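Local atomic coordinates of catalase-3 (Neurospora crassa, PDB entry 4AJ9), a protein that breaks hydrogen peroxide down to water and oxygen with a heme cofactor, consistent with a role in protecting cells from peroxide toxicity. Residues C[70-81]-C[306-316]; C[215-223]-C[412-422]. All coordinates share one frame; numbering follows the deposited sequence.

Contact 1 (C[70-81]-C[306-316])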
loop_
_atom_site.group_PDB
_atom_site.type_symbol
_atom_site.label_atom_id
_atom_site.label_comp_id
_atom_site.label_asym_id
_atom_site.label_seq_id
_atom_site.Cartn_x
_atom_site.Cartn_y
_atom_site.Cartn_z
ATOM N N GLY C 70 -21.117 -3.567 14.679
ATOM C CA GLY C 70 -20.746 -3.239 16.035
ATOM C C GLY C 70 -21.421 -2.027 16.636
ATOM O O GLY C 70 -22.193 -1.322 15.971
ATOM N N ALA C 71 -21.120 -1.785 17.912
ATOM C CA ALA C 71 -21.725 -0.675 18.638
ATOM C C ALA C 71 -20.857 -0.230 19.799
ATOM O O ALA C 71 -20.017 -0.995 20.278
ATOM C CB ALA C 71 -23.123 -1.054 19.139
ATOM N N HIS C 72 -21.062 1.011 20.232
ATOM C CA HIS C 72 -20.406 1.548 21.426
ATOM C C HIS C 72 -21.232 1.255 22.668
ATOM O O HIS C 72 -22.449 1.095 22.590
ATOM C CB HIS C 72 -20.239 3.067 21.316
ATOM C CG HIS C 72 -19.350 3.504 20.188
ATOM N ND1 HIS C 72 -18.014 3.803 20.361
ATOM C CD2 HIS C 72 -19.612 3.706 18.873
ATOM C CE1 HIS C 72 -17.490 4.160 19.202
ATOM N NE2 HIS C 72 -18.438 4.112 18.283
ATOM N N GLY C 73 -20.578 1.206 23.821
ATOM C CA GLY C 73 -21.316 1.071 25.055
ATOM C C GLY C 73 -20.460 1.357 26.264
ATOM O O GLY C 73 -19.405 1.990 26.159
ATOM N N ILE C 74 -20.909 0.872 27.419
ATOM C CA ILE C 74 -20.197 1.090 28.666
ATOM C C ILE C 74 -20.116 -0.223 29.434
ATOM O O ILE C 74 -21.074 -0.993 29.460
ATOM C CB ILE C 74 -20.911 2.140 29.548
ATOM C CG1 ILE C 74 -21.087 3.458 28.791
ATOM C CG2 ILE C 74 -20.135 2.372 30.849
ATOM C CD1 ILE C 74 -19.831 4.272 28.675
ATOM N N PHE C 75 -18.960 -0.483 30.033
ATOM C CA PHE C 75 -18.811 -1.596 30.958
ATOM C C PHE C 75 -18.713 -1.032 32.371
ATOM O O PHE C 75 -18.020 -0.050 32.610
ATOM C CB PHE C 75 -17.577 -2.452 30.644
ATOM C CG PHE C 75 -17.203 -3.398 31.754
ATOM C CD1 PHE C 75 -17.832 -4.622 31.879
ATOM C CD2 PHE C 75 -16.234 -3.042 32.695
ATOM C CE1 PHE C 75 -17.505 -5.487 32.914
ATOM C CE2 PHE C 75 -15.896 -3.908 33.726
ATOM C CZ PHE C 75 -16.533 -5.133 33.834
ATOM N N THR C 76 -19.409 -1.665 33.302
ATOM C CA THR C 76 -19.374 -1.250 34.697
ATOM C C THR C 76 -18.935 -2.414 35.560
ATOM O O THR C 76 -19.514 -3.503 35.500
ATOM C CB THR C 76 -20.754 -0.791 35.182
ATOM O OG1 THR C 76 -21.246 0.245 34.319
ATOM C CG2 THR C 76 -20.658 -0.254 36.625
ATOM N N SER C 77 -17.896 -2.198 36.352
ATOM C CA SER C 77 -17.440 -3.239 37.256
ATOM C C SER C 77 -18.391 -3.345 38.441
ATOM O O SER C 77 -18.867 -2.334 38.955
ATOM C CB SER C 77 -16.009 -2.969 37.723
ATOM O OG SER C 77 -15.573 -3.992 38.602
ATOM N N TYR C 78 -18.695 -4.572 38.846
ATOM C CA TYR C 78 -19.524 -4.798 40.029
ATOM C C TYR C 78 -18.733 -4.694 41.330
ATOM O O TYR C 78 -19.305 -4.751 42.414
ATOM C CB TYR C 78 -20.222 -6.159 39.950
ATOM C CG TYR C 78 -21.409 -6.178 39.010
ATOM C CD1 TYR C 78 -21.868 -5.008 38.417
ATOM C CD2 TYR C 78 -22.065 -7.360 38.716
ATOM C CE1 TYR C 78 -22.957 -5.016 37.561
ATOM C CE2 TYR C 78 -23.150 -7.380 37.867
ATOM C CZ TYR C 78 -23.591 -6.211 37.293
ATOM O OH TYR C 78 -24.673 -6.250 36.447
ATOM N N GLY C 79 -17.420 -4.544 41.237
ATOM C CA GLY C 79 -16.635 -4.434 42.447
ATOM C C GLY C 79 -15.175 -4.133 42.237
ATOM O O GLY C 79 -14.716 -3.889 41.127
ATOM N N ASP C 80 -14.451 -4.124 43.343
ATOM C CA ASP C 80 -13.016 -3.936 43.344
ATOM C C ASP C 80 -12.410 -5.321 43.301
ATOM O O ASP C 80 -12.444 -6.037 44.295
ATOM C CB ASP C 80 -12.616 -3.229 44.641
ATOM C CG ASP C 80 -11.118 -3.125 44.823
ATOM O OD1 ASP C 80 -10.365 -3.856 44.150
ATOM O OD2 ASP C 80 -10.695 -2.299 45.654
ATOM N N TRP C 81 -11.873 -5.712 42.149
ATOM C CA TRP C 81 -11.354 -7.069 41.993
ATOM C C TRP C 81 -9.835 -7.150 42.118
ATOM O O TRP C 81 -9.216 -8.079 41.608
ATOM C CB TRP C 81 -11.829 -7.675 40.672
ATOM C CG TRP C 81 -13.301 -7.589 40.523
ATOM C CD1 TRP C 81 -13.997 -6.867 39.593
ATOM C CD2 TRP C 81 -14.280 -8.219 41.356
ATOM N NE1 TRP C 81 -15.351 -7.018 39.794
ATOM C CE2 TRP C 81 -15.550 -7.848 40.866
ATOM C CE3 TRP C 81 -14.207 -9.060 42.469
ATOM C CZ2 TRP C 81 -16.736 -8.291 41.451
ATOM C CZ3 TRP C 81 -15.387 -9.503 43.048
ATOM C CH2 TRP C 81 -16.633 -9.118 42.536
ATOM N N VAL C 306 -19.485 -13.536 38.355
ATOM C CA VAL C 306 -19.775 -12.297 37.636
ATOM C C VAL C 306 -18.918 -11.130 38.145
ATOM O O VAL C 306 -18.854 -10.868 39.345
ATOM C CB VAL C 306 -21.284 -11.941 37.728
ATOM C CG1 VAL C 306 -21.574 -10.598 37.065
ATOM C CG2 VAL C 306 -22.138 -13.048 37.109
ATOM N N LEU C 307 -18.251 -10.435 37.228
ATOM C CA LEU C 307 -17.380 -9.325 37.602
ATOM C C LEU C 307 -18.018 -7.972 37.318
ATOM O O LEU C 307 -17.682 -6.966 37.950
ATOM C CB LEU C 307 -16.027 -9.417 36.862
ATOM C CG LEU C 307 -15.133 -10.634 37.119
ATOM C CD1 LEU C 307 -13.741 -10.434 36.506
ATOM C CD2 LEU C 307 -15.008 -10.917 38.609
ATOM N N GLY C 308 -18.931 -7.943 36.357
ATOM C CA GLY C 308 -19.583 -6.703 35.987
ATOM C C GLY C 308 -20.515 -6.851 34.802
ATOM O O GLY C 308 -20.884 -7.970 34.407
ATOM N N GLU C 309 -20.911 -5.716 34.232
ATOM C CA GLU C 309 -21.871 -5.742 33.135
ATOM C C GLU C 309 -21.509 -4.744 32.056
ATOM O O GLU C 309 -21.057 -3.636 32.350
ATOM C CB GLU C 309 -23.275 -5.432 33.654
ATOM C CG GLU C 309 -24.354 -5.503 32.576
ATOM C CD GLU C 309 -25.769 -5.437 33.138
ATOM O OE1 GLU C 309 -26.178 -4.353 33.597
ATOM O OE2 GLU C 309 -26.475 -6.466 33.113
ATOM N N MET C 310 -21.731 -5.139 30.808
ATOM C CA MET C 310 -21.529 -4.260 29.676
ATOM C C MET C 310 -22.862 -4.040 28.970
ATOM O O MET C 310 -23.611 -4.982 28.749
ATOM C CB MET C 310 -20.494 -4.885 28.730
ATOM C CG MET C 310 -20.649 -4.558 27.261
ATOM S SD MET C 310 -19.227 -5.217 26.368
ATOM C CE MET C 310 -19.864 -6.785 25.735
ATOM N N THR C 311 -23.154 -2.787 28.635
ATOM C CA THR C 311 -24.378 -2.429 27.926
ATOM C C THR C 311 -23.982 -1.646 26.676
ATOM O O THR C 311 -23.232 -0.669 26.764
ATOM C CB THR C 311 -25.293 -1.562 28.812
ATOM O OG1 THR C 311 -25.713 -2.330 29.943
ATOM C CG2 THR C 311 -26.531 -1.100 28.053
ATOM N N LEU C 312 -24.452 -2.094 25.511
ATOM C CA LEU C 312 -24.201 -1.379 24.260
ATOM C C LEU C 312 -25.364 -0.429 23.992
ATOM O O LEU C 312 -26.483 -0.874 23.750
ATOM C CB LEU C 312 -24.024 -2.362 23.093
ATOM C CG LEU C 312 -22.973 -3.451 23.300
ATOM C CD1 LEU C 312 -22.882 -4.402 22.100
ATOM C CD2 LEU C 312 -21.620 -2.814 23.601
ATOM N N ASN C 313 -25.114 0.879 24.053
ATOM C CA ASN C 313 -26.207 1.839 23.929
ATOM C C ASN C 313 -25.996 2.963 22.915
ATOM O O ASN C 313 -26.791 3.902 22.848
ATOM C CB ASN C 313 -26.554 2.430 25.301
ATOM C CG ASN C 313 -25.352 3.033 25.991
ATOM O OD1 ASN C 313 -24.319 3.277 25.365
ATOM N ND2 ASN C 313 -25.471 3.259 27.296
ATOM N N ARG C 314 -24.927 2.886 22.129
ATOM C CA ARG C 314 -24.695 3.904 21.100
ATOM C C ARG C 314 -24.318 3.281 19.758
ATOM O O ARG C 314 -23.315 2.577 19.662
ATOM C CB ARG C 314 -23.607 4.898 21.525
ATOM C CG ARG C 314 -23.945 5.795 22.710
ATOM C CD ARG C 314 -24.979 6.858 22.356
ATOM N NE ARG C 314 -25.084 7.886 23.391
ATOM C CZ ARG C 314 -25.900 7.825 24.441
ATOM N NH1 ARG C 314 -26.702 6.779 24.614
ATOM N NH2 ARG C 314 -25.914 8.816 25.325
ATOM N N ASN C 315 -25.126 3.543 18.730
ATOM C CA ASN C 315 -24.786 3.132 17.369
ATOM C C ASN C 315 -23.656 3.993 16.835
ATOM O O ASN C 315 -23.479 5.117 17.278
ATOM C CB ASN C 315 -26.013 3.247 16.446
ATOM C CG ASN C 315 -26.996 2.109 16.656
ATOM O OD1 ASN C 315 -26.589 0.960 16.827
ATOM N ND2 ASN C 315 -28.291 2.424 16.671
ATOM N N PRO C 316 -22.880 3.469 15.875
ATOM C CA PRO C 316 -21.880 4.317 15.214
ATOM C C PRO C 316 -22.513 5.412 14.366
ATOM O O PRO C 316 -23.680 5.298 13.951
ATOM C CB PRO C 316 -21.139 3.335 14.301
ATOM C CG PRO C 316 -22.082 2.202 14.117
ATOM C CD PRO C 316 -22.800 2.070 15.423
HETATM O O HOH W 1 -25.092 -1.195 15.761
HETATM O O HOH W 2 -22.473 -0.547 32.043
#
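Strands 70-77 and 306-314 run antiparallel at 138°, with hydrogen-bonded pairs His72-Arg314, Ile74-Thr311 and Thr76-Glu309; the bond from Thr76 N to Glu309 O is 2.7 Å long and nearly straight. Opposite His72 the partner strand spends two residues, Asn313 and Arg314, in a classic beta bulge, and CB of His72 lies 3.8 Å from CB of Arg314. The polar ends of these two part company, His72 NE2 to Glu322 and Arg314 NE to Asp1. Phe75 and Met310 share the other face of the sheet with CD1 of Phe75 4.1 Å from CB of Met310, and Phe126 meets the Phe75 ring edge to face.

At the 306 end of the pairing, Leu307 O is gripped by two donors: Tyr78 N, and Trp81 NE1 at 3.0 Å, which lies on a lone pair in the carbonyl plane. Trp81 also receives Leu307 CD2 over the centre of one indole face, a CH-pi contact 3.9 Å from the centroid of its five-membered ring. Tyr78 folds back across the partner strand, CG anti to its carbonyl carbon (chi1 -77°). This lays one ring face over Gly308, whose CA stands 3.7 Å from the ring centroid and 15° off the normal. A side chain on Gly308 would collide with Thr76 O and the Phe75 ring, so the backbone passes here only without one. CG1 of Val306 touches CD2 of Tyr78 at 3.7 Å. The pairing is one seam of the antiparallel beta-barrel of the heme catalases; its Gly70 end comes to about 8 Å, nearest atoms, from a bound heme.

Contact 2 (C[215-223]-C[412-422])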
loop_
_atom_site.group_PDB
_atom_site.type_symbol
_atom_site.label_atom_id
_atom_site.label_comp_id
_atom_site.label_asym_id
_atom_site.label_seq_id
_atom_site.Cartn_x
_atom_site.Cartn_y
_atom_site.Cartn_z
ATOM N N ARG C 215 -4.435 -15.441 32.126
ATOM C CA ARG C 215 -4.081 -15.303 33.533
ATOM C C ARG C 215 -4.502 -13.946 34.076
ATOM O O ARG C 215 -4.304 -12.914 33.425
ATOM C CB ARG C 215 -2.571 -15.478 33.740
ATOM C CG ARG C 215 -2.085 -16.914 33.615
ATOM C CD ARG C 215 -0.560 -17.015 33.680
ATOM N NE ARG C 215 -0.160 -18.383 34.013
ATOM C CZ ARG C 215 0.448 -19.218 33.178
ATOM N NH1 ARG C 215 0.766 -18.819 31.953
ATOM N NH2 ARG C 215 0.754 -20.449 33.578
ATOM N N LEU C 216 -5.073 -13.949 35.275
ATOM C CA LEU C 216 -5.234 -12.712 36.034
ATOM C C LEU C 216 -4.057 -12.644 36.988
ATOM O O LEU C 216 -3.673 -13.657 37.574
ATOM C CB LEU C 216 -6.560 -12.685 36.803
ATOM C CG LEU C 216 -7.834 -12.696 35.963
ATOM C CD1 LEU C 216 -9.057 -12.540 36.872
ATOM C CD2 LEU C 216 -7.783 -11.574 34.918
ATOM N N VAL C 217 -3.471 -11.454 37.119
ATOM C CA VAL C 217 -2.261 -11.265 37.904
ATOM C C VAL C 217 -2.444 -10.073 38.829
ATOM O O VAL C 217 -2.830 -8.990 38.386
ATOM C CB VAL C 217 -1.040 -11.030 36.994
ATOM C CG1 VAL C 217 0.250 -10.950 37.829
ATOM C CG2 VAL C 217 -0.943 -12.142 35.964
ATOM N N THR C 218 -2.212 -10.280 40.124
ATOM C CA THR C 218 -2.358 -9.199 41.094
ATOM C C THR C 218 -1.071 -8.377 41.158
ATOM O O THR C 218 -0.053 -8.778 40.600
ATOM C CB THR C 218 -2.655 -9.740 42.512
ATOM O OG1 THR C 218 -1.599 -10.616 42.913
ATOM C CG2 THR C 218 -3.971 -10.494 42.549
ATOM N N GLU C 219 -1.114 -7.253 41.872
ATOM C CA GLU C 219 0.052 -6.373 42.016
ATOM C C GLU C 219 1.320 -7.100 42.465
ATOM O O GLU C 219 2.418 -6.774 42.014
ATOM C CB GLU C 219 -0.231 -5.256 43.021
ATOM C CG GLU C 219 -1.464 -4.421 42.740
ATOM C CD GLU C 219 -1.379 -3.659 41.432
ATOM O OE1 GLU C 219 -0.294 -3.652 40.806
ATOM O OE2 GLU C 219 -2.403 -3.062 41.030
ATOM N N ASP C 220 1.175 -8.067 43.368
ATOM C CA ASP C 220 2.336 -8.745 43.934
ATOM C C ASP C 220 2.830 -9.873 43.038
ATOM O O ASP C 220 3.838 -10.527 43.322
ATOM C CB ASP C 220 2.026 -9.257 45.346
ATOM C CG ASP C 220 1.045 -10.407 45.345
ATOM O OD1 ASP C 220 0.546 -10.764 44.256
ATOM O OD2 ASP C 220 0.766 -10.951 46.435
ATOM N N GLY C 221 2.114 -10.099 41.946
ATOM C CA GLY C 221 2.533 -11.083 40.969
ATOM C C GLY C 221 1.852 -12.435 41.063
ATOM O O GLY C 221 2.155 -13.310 40.264
ATOM N N LYS C 222 0.948 -12.615 42.027
ATOM C CA LYS C 222 0.181 -13.860 42.125
ATOM C C LYS C 222 -0.800 -13.987 40.963
ATOM O O LYS C 222 -1.458 -13.016 40.584
ATOM C CB LYS C 222 -0.578 -13.945 43.455
ATOM C CG LYS C 222 0.317 -13.840 44.685
ATOM C CD LYS C 222 1.576 -14.688 44.525
ATOM C CE LYS C 222 2.822 -13.945 45.011
ATOM N NZ LYS C 222 4.085 -14.657 44.649
ATOM N N SER C 223 -0.910 -15.189 40.408
ATOM C CA SER C 223 -1.773 -15.393 39.255
ATOM C C SER C 223 -2.822 -16.471 39.475
ATOM O O SER C 223 -2.656 -17.360 40.297
ATOM C CB SER C 223 -0.940 -15.742 38.018
ATOM O OG SER C 223 -0.247 -16.965 38.195
ATOM N N GLN C 412 6.858 -3.712 36.861
ATOM C CA GLN C 412 5.994 -4.141 37.955
ATOM C C GLN C 412 5.952 -3.125 39.094
ATOM O O GLN C 412 4.879 -2.791 39.602
ATOM C CB GLN C 412 6.423 -5.504 38.495
ATOM C CG GLN C 412 5.421 -6.078 39.488
ATOM C CD GLN C 412 5.826 -7.433 40.024
ATOM O OE1 GLN C 412 6.784 -8.045 39.546
ATOM N NE2 GLN C 412 5.094 -7.913 41.024
ATOM N N THR C 413 7.115 -2.619 39.484
ATOM C CA THR C 413 7.190 -1.784 40.679
ATOM C C THR C 413 7.219 -0.275 40.397
ATOM O O THR C 413 6.973 0.532 41.294
ATOM C CB THR C 413 8.391 -2.188 41.560
ATOM O OG1 THR C 413 9.615 -1.944 40.854
ATOM C CG2 THR C 413 8.309 -3.667 41.914
ATOM N N VAL C 414 7.513 0.090 39.151
ATOM C CA VAL C 414 7.584 1.495 38.755
ATOM C C VAL C 414 6.621 1.820 37.618
ATOM O O VAL C 414 6.599 1.128 36.598
ATOM C CB VAL C 414 9.006 1.877 38.311
ATOM C CG1 VAL C 414 9.050 3.337 37.851
ATOM C CG2 VAL C 414 10.001 1.627 39.440
ATOM N N GLY C 415 5.823 2.873 37.802
ATOM C CA GLY C 415 4.982 3.390 36.738
ATOM C C GLY C 415 3.885 2.467 36.244
ATOM O O GLY C 415 3.390 2.643 35.137
ATOM N N ARG C 416 3.498 1.500 37.066
ATOM C CA ARG C 416 2.419 0.581 36.727
ATOM C C ARG C 416 2.578 -0.010 35.330
ATOM O O ARG C 416 1.633 -0.056 34.538
ATOM C CB ARG C 416 1.054 1.260 36.892
ATOM C CG ARG C 416 0.661 1.463 38.354
ATOM C CD ARG C 416 -0.815 1.808 38.538
ATOM N NE ARG C 416 -1.718 0.786 38.003
ATOM C CZ ARG C 416 -2.028 -0.362 38.613
ATOM N NH1 ARG C 416 -1.499 -0.664 39.792
ATOM N NH2 ARG C 416 -2.868 -1.219 38.031
ATOM N N GLY C 417 3.779 -0.490 35.038
ATOM C CA GLY C 417 4.046 -1.077 33.742
ATOM C C GLY C 417 3.466 -2.475 33.647
ATOM O O GLY C 417 3.130 -3.093 34.661
ATOM N N PHE C 418 3.319 -2.960 32.421
ATOM C CA PHE C 418 2.953 -4.353 32.216
ATOM C C PHE C 418 4.065 -5.234 32.770
ATOM O O PHE C 418 5.232 -4.843 32.786
ATOM C CB PHE C 418 2.775 -4.656 30.728
ATOM C CG PHE C 418 2.485 -6.094 30.448
ATOM C CD1 PHE C 418 1.185 -6.572 30.514
ATOM C CD2 PHE C 418 3.519 -6.985 30.160
ATOM C CE1 PHE C 418 0.914 -7.921 30.280
ATOM C CE2 PHE C 418 3.255 -8.326 29.919
ATOM C CZ PHE C 418 1.937 -8.789 29.976
ATOM N N PHE C 419 3.710 -6.427 33.229
ATOM C CA PHE C 419 4.736 -7.405 33.570
ATOM C C PHE C 419 4.230 -8.808 33.323
ATOM O O PHE C 419 3.055 -9.121 33.558
ATOM C CB PHE C 419 5.268 -7.225 35.006
ATOM C CG PHE C 419 4.230 -7.412 36.084
ATOM C CD1 PHE C 419 3.358 -6.385 36.414
ATOM C CD2 PHE C 419 4.148 -8.608 36.784
ATOM C CE1 PHE C 419 2.410 -6.549 37.404
ATOM C CE2 PHE C 419 3.203 -8.777 37.795
ATOM C CZ PHE C 419 2.337 -7.746 38.105
ATOM N N THR C 420 5.112 -9.643 32.795
ATOM C CA THR C 420 4.785 -11.042 32.581
ATOM C C THR C 420 4.710 -11.726 33.951
ATOM O O THR C 420 5.471 -11.369 34.854
ATOM C CB THR C 420 5.843 -11.701 31.683
ATOM O OG1 THR C 420 5.702 -11.205 30.343
ATOM C CG2 THR C 420 5.687 -13.208 31.672
ATOM N N THR C 421 3.790 -12.678 34.108
ATOM C CA THR C 421 3.634 -13.392 35.378
ATOM C C THR C 421 4.992 -13.866 35.877
ATOM O O THR C 421 5.652 -14.671 35.223
ATOM C CB THR C 421 2.719 -14.619 35.246
ATOM O OG1 THR C 421 1.507 -14.251 34.574
ATOM C CG2 THR C 421 2.382 -15.172 36.634
ATOM N N PRO C 422 5.416 -13.366 37.044
ATOM C CA PRO C 422 6.784 -13.650 37.488
ATOM C C PRO C 422 7.082 -15.145 37.705
ATOM O O PRO C 422 8.233 -15.569 37.563
ATOM C CB PRO C 422 6.912 -12.856 38.805
ATOM C CG PRO C 422 5.534 -12.454 39.183
ATOM C CD PRO C 422 4.708 -12.430 37.936
HETATM O O HOH W 3 3.401 -4.103 42.440
#
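Glu219 and Arg416 meet at about a right angle, their carboxylate and guanidinium planes turned 68° apart. NH1 of Arg416 points along its own plane to the syn side of OE2 of Glu219, 34° out of the carboxylate plane, in a nearly straight salt bridge of 2.8 Å. Each group has a second charged mate: OE1 of Glu219 pairs with Arg335, and NE of Arg416 with Glu130. The bend of the Glu219 chain at chi2 brings its carboxylate back to the 412-422 loop although its CB points away. An alanine in place of Glu219 would probably leave NH1 of Arg416 and the Arg335 guanidinium each without this carboxylate, with Arg416 held at its NE by Glu130 alone among the charges named.

The extended side chain of Gln412 carries NE2 to the backbone O of Glu219 at 3.1 Å, with the acceptor close to the amide plane. On the way its CG passes 3.5 Å above the centre of the Phe419 ring. Phe419 takes the position between its backbone N and carbonyl carbon (chi1 62°), sending CE2 to within 3.7 Å of CG1 of Val217, while Thr218 O lies in plane at the ring edge.

Thr421 splits its branches: OG1 lies 3.5 Å from CG2 of Val217 and is hydrogen-bonded to Asp338, whereas CG2 rests 3.5 Å from OG of Ser223. Pro422 closes over Gly221, its CG 3.6 Å from the glycine O. The segment 215-223 forms the tip of the beta hairpin of strands 214-217 and 223-232, whose type I turn, Thr218 to Gly221, is overlapped by an Asx turn in which Asp220 OD1 accepts from Lys222 N; a long loop clasps this hairpin tip, away from the annotated sites.

Overall arrangement
From the N terminus the chain meets 70-81, then 215-223, returns to 306-316 and then reaches 412-422, well before the C terminus, so the two contacts cross. Contact 1 closes a loop of 224 residues by joining strand 68-77 to strand 305-314. Contact 2 closes one of 188 by holding an irregular segment against the hairpin of strands 214-217 and 223-232. Strand 270-278 links them, pairing with 223-232 on one side and 305-314 on the other. The centres stand 24 Å apart and the nearest atoms about 5 Å, without touching. Contact 1 lies within the sheet; contact 2 fastens to it a loop that also meets two other subunits.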